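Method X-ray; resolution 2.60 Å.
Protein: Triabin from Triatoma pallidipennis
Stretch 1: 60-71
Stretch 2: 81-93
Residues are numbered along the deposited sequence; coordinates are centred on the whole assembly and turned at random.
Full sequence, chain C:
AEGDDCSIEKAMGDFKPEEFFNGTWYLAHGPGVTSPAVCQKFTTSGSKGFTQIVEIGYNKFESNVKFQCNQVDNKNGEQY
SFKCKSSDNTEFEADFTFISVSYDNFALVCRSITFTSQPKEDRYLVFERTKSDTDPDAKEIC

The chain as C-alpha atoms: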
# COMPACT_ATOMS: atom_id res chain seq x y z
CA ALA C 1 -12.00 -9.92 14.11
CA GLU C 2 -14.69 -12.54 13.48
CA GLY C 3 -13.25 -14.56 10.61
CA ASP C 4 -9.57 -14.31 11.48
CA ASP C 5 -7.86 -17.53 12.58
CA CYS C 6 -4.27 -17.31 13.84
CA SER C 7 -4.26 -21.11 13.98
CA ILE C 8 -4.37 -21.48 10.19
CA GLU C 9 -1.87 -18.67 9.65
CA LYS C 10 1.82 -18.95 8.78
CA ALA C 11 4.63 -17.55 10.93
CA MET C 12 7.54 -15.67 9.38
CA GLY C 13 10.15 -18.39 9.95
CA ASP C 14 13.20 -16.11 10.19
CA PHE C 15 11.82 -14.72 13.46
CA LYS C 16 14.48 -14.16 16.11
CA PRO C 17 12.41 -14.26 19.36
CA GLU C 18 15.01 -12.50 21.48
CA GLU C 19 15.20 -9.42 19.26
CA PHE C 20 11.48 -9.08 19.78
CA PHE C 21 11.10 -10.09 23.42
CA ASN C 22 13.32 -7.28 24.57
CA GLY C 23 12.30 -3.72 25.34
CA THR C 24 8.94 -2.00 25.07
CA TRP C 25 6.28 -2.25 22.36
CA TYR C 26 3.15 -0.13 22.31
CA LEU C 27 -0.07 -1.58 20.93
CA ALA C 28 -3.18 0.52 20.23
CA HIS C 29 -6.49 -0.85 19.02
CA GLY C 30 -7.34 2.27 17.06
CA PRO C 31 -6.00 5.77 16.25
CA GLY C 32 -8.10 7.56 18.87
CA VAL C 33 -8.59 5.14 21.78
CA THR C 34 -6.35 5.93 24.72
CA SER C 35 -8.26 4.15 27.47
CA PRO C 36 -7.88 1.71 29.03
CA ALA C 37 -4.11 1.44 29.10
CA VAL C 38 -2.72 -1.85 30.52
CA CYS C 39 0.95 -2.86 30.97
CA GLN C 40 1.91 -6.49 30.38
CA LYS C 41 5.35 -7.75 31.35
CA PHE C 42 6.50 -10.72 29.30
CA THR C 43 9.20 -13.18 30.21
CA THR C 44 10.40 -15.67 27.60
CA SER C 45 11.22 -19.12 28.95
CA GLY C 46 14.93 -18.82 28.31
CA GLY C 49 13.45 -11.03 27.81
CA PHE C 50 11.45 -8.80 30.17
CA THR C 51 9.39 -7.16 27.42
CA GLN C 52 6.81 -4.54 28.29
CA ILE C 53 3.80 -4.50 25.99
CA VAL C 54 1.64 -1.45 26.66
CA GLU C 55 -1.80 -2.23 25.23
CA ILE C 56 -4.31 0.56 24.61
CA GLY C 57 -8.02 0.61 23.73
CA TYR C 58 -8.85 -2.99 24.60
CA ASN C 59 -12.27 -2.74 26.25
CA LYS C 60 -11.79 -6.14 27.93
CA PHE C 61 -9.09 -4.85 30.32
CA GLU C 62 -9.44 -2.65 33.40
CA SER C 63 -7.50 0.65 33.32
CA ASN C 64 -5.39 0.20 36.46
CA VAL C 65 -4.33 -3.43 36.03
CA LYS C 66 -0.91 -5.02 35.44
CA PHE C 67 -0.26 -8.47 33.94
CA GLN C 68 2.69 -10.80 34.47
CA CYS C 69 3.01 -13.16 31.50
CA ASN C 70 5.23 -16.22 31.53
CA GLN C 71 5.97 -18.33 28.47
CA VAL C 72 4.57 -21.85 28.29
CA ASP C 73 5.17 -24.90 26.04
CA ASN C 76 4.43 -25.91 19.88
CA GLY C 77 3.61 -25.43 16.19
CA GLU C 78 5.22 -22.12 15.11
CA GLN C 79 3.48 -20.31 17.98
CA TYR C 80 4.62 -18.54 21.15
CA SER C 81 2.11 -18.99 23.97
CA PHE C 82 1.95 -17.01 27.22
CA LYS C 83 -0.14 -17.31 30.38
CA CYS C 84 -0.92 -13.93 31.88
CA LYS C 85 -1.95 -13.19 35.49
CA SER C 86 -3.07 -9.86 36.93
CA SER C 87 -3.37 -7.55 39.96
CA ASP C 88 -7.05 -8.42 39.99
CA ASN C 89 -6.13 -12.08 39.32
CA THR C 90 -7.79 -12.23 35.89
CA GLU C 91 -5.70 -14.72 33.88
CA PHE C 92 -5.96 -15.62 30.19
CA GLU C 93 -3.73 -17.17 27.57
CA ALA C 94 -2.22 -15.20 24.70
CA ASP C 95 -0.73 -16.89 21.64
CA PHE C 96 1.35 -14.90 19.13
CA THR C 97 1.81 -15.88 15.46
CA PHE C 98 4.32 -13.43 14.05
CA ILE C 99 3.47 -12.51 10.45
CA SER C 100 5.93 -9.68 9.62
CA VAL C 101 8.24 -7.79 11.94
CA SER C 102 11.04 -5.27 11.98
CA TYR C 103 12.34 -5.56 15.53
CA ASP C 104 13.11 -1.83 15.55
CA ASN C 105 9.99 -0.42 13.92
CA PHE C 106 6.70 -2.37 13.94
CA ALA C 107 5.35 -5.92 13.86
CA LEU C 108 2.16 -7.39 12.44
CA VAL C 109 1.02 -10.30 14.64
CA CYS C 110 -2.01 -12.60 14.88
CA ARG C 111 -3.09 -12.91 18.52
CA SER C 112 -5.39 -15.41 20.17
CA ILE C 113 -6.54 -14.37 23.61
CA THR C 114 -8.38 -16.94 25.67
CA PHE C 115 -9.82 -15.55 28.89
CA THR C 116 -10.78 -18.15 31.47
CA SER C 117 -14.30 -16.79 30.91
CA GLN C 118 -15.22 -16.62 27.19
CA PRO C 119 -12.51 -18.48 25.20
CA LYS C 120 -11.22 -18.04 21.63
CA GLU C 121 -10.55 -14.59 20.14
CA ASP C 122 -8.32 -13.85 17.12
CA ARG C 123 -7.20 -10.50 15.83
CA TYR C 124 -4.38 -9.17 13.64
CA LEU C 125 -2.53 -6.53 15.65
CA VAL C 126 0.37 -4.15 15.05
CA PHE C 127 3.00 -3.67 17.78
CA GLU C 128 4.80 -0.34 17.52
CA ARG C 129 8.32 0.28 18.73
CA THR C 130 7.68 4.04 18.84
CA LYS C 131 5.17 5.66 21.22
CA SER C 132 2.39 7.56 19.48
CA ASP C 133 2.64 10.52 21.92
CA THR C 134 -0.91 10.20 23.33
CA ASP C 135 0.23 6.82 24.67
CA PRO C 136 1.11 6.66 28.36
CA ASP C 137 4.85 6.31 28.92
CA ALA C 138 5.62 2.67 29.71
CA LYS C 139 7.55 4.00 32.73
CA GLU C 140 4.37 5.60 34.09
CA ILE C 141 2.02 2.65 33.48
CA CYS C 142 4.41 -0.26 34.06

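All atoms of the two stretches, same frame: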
# COMPACT_ATOMS: atom_id res chain seq x y z
N LYS C 60 -11.69 -4.99 27.03
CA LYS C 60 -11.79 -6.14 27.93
C LYS C 60 -10.93 -6.01 29.19
O LYS C 60 -11.13 -6.75 30.16
CB LYS C 60 -11.42 -7.43 27.18
CG LYS C 60 -12.16 -7.63 25.87
CD LYS C 60 -13.42 -8.45 26.03
CE LYS C 60 -13.11 -9.94 26.18
NZ LYS C 60 -14.33 -10.78 26.22
N PHE C 61 -9.99 -5.06 29.19
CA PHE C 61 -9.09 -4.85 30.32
C PHE C 61 -9.46 -3.65 31.20
O PHE C 61 -9.99 -2.65 30.72
CB PHE C 61 -7.65 -4.63 29.83
CG PHE C 61 -7.03 -5.84 29.18
CD1 PHE C 61 -7.38 -7.12 29.57
CD2 PHE C 61 -6.08 -5.68 28.18
CE1 PHE C 61 -6.80 -8.23 28.96
CE2 PHE C 61 -5.50 -6.78 27.57
CZ PHE C 61 -5.86 -8.06 27.96
N GLU C 62 -9.16 -3.75 32.49
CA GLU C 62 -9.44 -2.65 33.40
C GLU C 62 -8.24 -1.70 33.32
O GLU C 62 -7.11 -2.15 33.20
CB GLU C 62 -9.63 -3.18 34.82
CG GLU C 62 -10.87 -2.63 35.50
CD GLU C 62 -12.11 -2.86 34.68
OE1 GLU C 62 -12.34 -4.01 34.27
OE2 GLU C 62 -12.85 -1.88 34.43
N SER C 63 -8.51 -0.41 33.41
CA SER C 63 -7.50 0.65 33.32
C SER C 63 -6.30 0.64 34.26
O SER C 63 -5.21 1.10 33.88
CB SER C 63 -8.18 2.01 33.43
OG SER C 63 -8.98 2.07 34.60
N ASN C 64 -6.49 0.21 35.50
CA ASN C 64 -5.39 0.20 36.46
C ASN C 64 -4.90 -1.20 36.82
O ASN C 64 -4.64 -1.48 37.99
CB ASN C 64 -5.80 0.92 37.74
CG ASN C 64 -5.72 2.42 37.62
OD1 ASN C 64 -4.63 3.00 37.60
ND2 ASN C 64 -6.87 3.07 37.52
N VAL C 65 -4.76 -2.05 35.81
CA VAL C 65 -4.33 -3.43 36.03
C VAL C 65 -3.03 -3.81 35.31
O VAL C 65 -2.80 -3.40 34.17
CB VAL C 65 -5.44 -4.41 35.61
CG1 VAL C 65 -5.00 -5.83 35.81
CG2 VAL C 65 -6.71 -4.14 36.41
N LYS C 66 -2.18 -4.56 36.00
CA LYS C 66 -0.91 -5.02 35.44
C LYS C 66 -0.94 -6.53 35.27
O LYS C 66 -1.53 -7.23 36.10
CB LYS C 66 0.23 -4.66 36.38
CG LYS C 66 0.46 -3.18 36.55
CD LYS C 66 1.79 -2.95 37.23
CE LYS C 66 2.94 -3.40 36.33
NZ LYS C 66 3.04 -4.87 36.04
N PHE C 67 -0.31 -7.03 34.21
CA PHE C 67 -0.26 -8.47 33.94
C PHE C 67 1.15 -9.00 33.87
O PHE C 67 2.03 -8.35 33.29
CB PHE C 67 -0.93 -8.79 32.60
CG PHE C 67 -2.38 -8.47 32.56
CD1 PHE C 67 -2.81 -7.20 32.20
CD2 PHE C 67 -3.33 -9.43 32.89
CE1 PHE C 67 -4.16 -6.89 32.18
CE2 PHE C 67 -4.67 -9.13 32.87
CZ PHE C 67 -5.09 -7.86 32.51
N GLN C 68 1.38 -10.14 34.50
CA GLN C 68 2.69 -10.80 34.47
C GLN C 68 2.49 -12.04 33.61
O GLN C 68 1.70 -12.93 33.97
CB GLN C 68 3.17 -11.17 35.87
CG GLN C 68 4.15 -10.17 36.49
CD GLN C 68 5.48 -10.07 35.72
OE1 GLN C 68 5.83 -10.95 34.93
NE2 GLN C 68 6.23 -9.00 35.98
N CYS C 69 3.13 -12.06 32.44
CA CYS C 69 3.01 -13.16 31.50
C CYS C 69 4.27 -13.99 31.45
O CYS C 69 5.35 -13.47 31.22
CB CYS C 69 2.71 -12.62 30.11
SG CYS C 69 1.27 -11.53 29.99
N ASN C 70 4.10 -15.30 31.58
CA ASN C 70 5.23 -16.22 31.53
C ASN C 70 5.01 -17.19 30.39
O ASN C 70 3.89 -17.69 30.20
CB ASN C 70 5.34 -16.98 32.85
CG ASN C 70 6.70 -16.80 33.51
OD1 ASN C 70 6.79 -16.46 34.69
ND2 ASN C 70 7.77 -17.04 32.75
N GLN C 71 6.05 -17.42 29.61
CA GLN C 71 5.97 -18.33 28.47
C GLN C 71 5.75 -19.79 28.85
O GLN C 71 6.36 -20.30 29.79
CB GLN C 71 7.21 -18.21 27.59
CG GLN C 71 7.10 -18.99 26.28
CD GLN C 71 8.32 -18.86 25.40
OE1 GLN C 71 9.38 -18.39 25.83
NE2 GLN C 71 8.19 -19.29 24.16
N SER C 81 3.22 -19.13 23.04
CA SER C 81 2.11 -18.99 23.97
C SER C 81 2.52 -18.46 25.34
O SER C 81 3.57 -18.83 25.87
CB SER C 81 1.42 -20.35 24.13
OG SER C 81 1.07 -20.88 22.86
N PHE C 82 1.68 -17.60 25.91
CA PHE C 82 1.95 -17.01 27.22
C PHE C 82 0.71 -17.05 28.11
O PHE C 82 -0.41 -16.90 27.63
CB PHE C 82 2.38 -15.55 27.08
CG PHE C 82 3.65 -15.37 26.31
CD1 PHE C 82 3.64 -15.34 24.92
CD2 PHE C 82 4.87 -15.22 26.97
CE1 PHE C 82 4.82 -15.17 24.20
CE2 PHE C 82 6.05 -15.05 26.26
CZ PHE C 82 6.03 -15.02 24.87
N LYS C 83 0.93 -17.30 29.40
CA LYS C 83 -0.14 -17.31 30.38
C LYS C 83 0.06 -16.01 31.14
O LYS C 83 1.16 -15.72 31.60
CB LYS C 83 -0.04 -18.50 31.35
CG LYS C 83 -0.38 -19.85 30.72
CD LYS C 83 -0.65 -20.91 31.79
CE LYS C 83 -2.01 -20.70 32.44
NZ LYS C 83 -3.11 -20.91 31.46
N CYS C 84 -1.00 -15.21 31.21
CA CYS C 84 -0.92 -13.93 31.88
C CYS C 84 -1.79 -13.90 33.13
O CYS C 84 -2.89 -14.46 33.13
CB CYS C 84 -1.30 -12.82 30.90
SG CYS C 84 -0.23 -12.75 29.42
N LYS C 85 -1.27 -13.31 34.20
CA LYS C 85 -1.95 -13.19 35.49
C LYS C 85 -1.95 -11.72 35.90
O LYS C 85 -0.97 -11.01 35.68
CB LYS C 85 -1.22 -14.03 36.55
CG LYS C 85 -1.20 -15.53 36.24
CD LYS C 85 -0.15 -16.29 37.05
CE LYS C 85 1.20 -16.40 36.33
NZ LYS C 85 1.90 -15.10 36.11
N SER C 86 -3.00 -11.27 36.57
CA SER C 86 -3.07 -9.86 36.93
C SER C 86 -3.29 -9.45 38.38
O SER C 86 -3.57 -10.29 39.24
CB SER C 86 -4.10 -9.17 36.05
N SER C 87 -3.18 -8.14 38.63
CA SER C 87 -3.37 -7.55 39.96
C SER C 87 -4.72 -7.89 40.53
O SER C 87 -4.91 -7.93 41.74
CB SER C 87 -3.26 -6.04 39.87
OG SER C 87 -2.21 -5.67 39.00
N ASP C 88 -5.69 -8.07 39.63
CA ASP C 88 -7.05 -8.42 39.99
C ASP C 88 -7.25 -9.93 39.84
O ASP C 88 -8.35 -10.45 40.04
CB ASP C 88 -8.05 -7.65 39.10
CG ASP C 88 -7.87 -7.93 37.60
OD1 ASP C 88 -6.83 -8.47 37.20
OD2 ASP C 88 -8.78 -7.60 36.82
N ASN C 89 -6.16 -10.62 39.51
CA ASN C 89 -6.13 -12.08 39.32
C ASN C 89 -7.07 -12.52 38.20
O ASN C 89 -7.88 -13.43 38.40
CB ASN C 89 -6.51 -12.78 40.62
CG ASN C 89 -5.80 -12.18 41.82
OD1 ASN C 89 -4.58 -12.25 41.93
ND2 ASN C 89 -6.57 -11.57 42.70
N THR C 90 -6.94 -11.90 37.03
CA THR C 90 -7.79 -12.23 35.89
C THR C 90 -7.40 -13.53 35.19
O THR C 90 -8.19 -14.48 35.15
CB THR C 90 -7.84 -11.07 34.86
OG1 THR C 90 -8.39 -9.89 35.48
CG2 THR C 90 -8.70 -11.43 33.67
N GLU C 91 -6.20 -13.55 34.61
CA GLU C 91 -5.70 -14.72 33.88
C GLU C 91 -6.37 -15.04 32.54
O GLU C 91 -7.60 -15.05 32.41
CB GLU C 91 -5.70 -15.95 34.79
CG GLU C 91 -4.87 -15.74 36.05
CD GLU C 91 -4.71 -16.99 36.90
OE1 GLU C 91 -5.27 -18.05 36.54
OE2 GLU C 91 -4.00 -16.90 37.94
N PHE C 92 -5.53 -15.29 31.55
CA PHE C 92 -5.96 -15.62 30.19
C PHE C 92 -4.71 -16.06 29.45
O PHE C 92 -3.59 -15.78 29.88
CB PHE C 92 -6.55 -14.38 29.50
CG PHE C 92 -5.55 -13.27 29.25
CD1 PHE C 92 -4.75 -13.27 28.11
CD2 PHE C 92 -5.38 -12.25 30.17
CE1 PHE C 92 -3.80 -12.27 27.89
CE2 PHE C 92 -4.43 -11.24 29.96
CZ PHE C 92 -3.65 -11.25 28.82
N GLU C 93 -4.88 -16.76 28.34
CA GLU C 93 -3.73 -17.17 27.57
C GLU C 93 -3.67 -16.30 26.31
O GLU C 93 -4.71 -15.89 25.77
CB GLU C 93 -3.80 -18.64 27.18
CG GLU C 93 -2.54 -19.13 26.45
CD GLU C 93 -2.74 -20.44 25.69
OE1 GLU C 93 -3.67 -20.52 24.86
OE2 GLU C 93 -1.93 -21.37 25.90

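The strand ending at Gln-71 and the strand ending at Ser-86 run antiparallel, their axes at 152° and 4.4 Å apart at closest approach, and most of the polar pairing is backbone to backbone. At the hydrogen-bonded pair Gln-68/Lys-85, Gln-68 N donates to Lys-85 O (2.8 Å, 164°) and Lys-85 N to Gln-68 O (3.0 Å, 157°). Two residues on, Asn-70 N reaches Lys-83 O at 3.0 Å, and Lys-83 N returns to Asn-70 O at 3.1 Å, nearly straight at 173°. Gln-68 O accepts a second bond, from Lys-85 NZ at 3.1 Å; the end of that side chain comes nearer the other stretch, which places NZ within reach.

Beyond Ser-86 the pattern changes. Ser-87 N still donates to Lys-66 O (3.2 Å, 143°), but Lys-66 N is satisfied by a side chain, Ser-87 OG, at 3.2 Å and 160°. Within the type I turn from Ser-86 to Asn-89, Asn-89 N donates to Ser-86 O at 2.6 Å; just past it, Thr-90 OG1 donates to Asp-88 OD1 at 2.7 Å.

Cys-69 and Cys-84 form a non-hydrogen-bonded pair, CA to CA 4.0 Å, bridged by a disulfide (SG to SG 2.0 Å, chi3 111°). Cys-84 instead spends its backbone N on Phe-92 O, at 3.0 Å. On the same face as the disulfide, Phe-67 receives the edge of Phe-92 in an offset edge-to-face pair, planes at 71°.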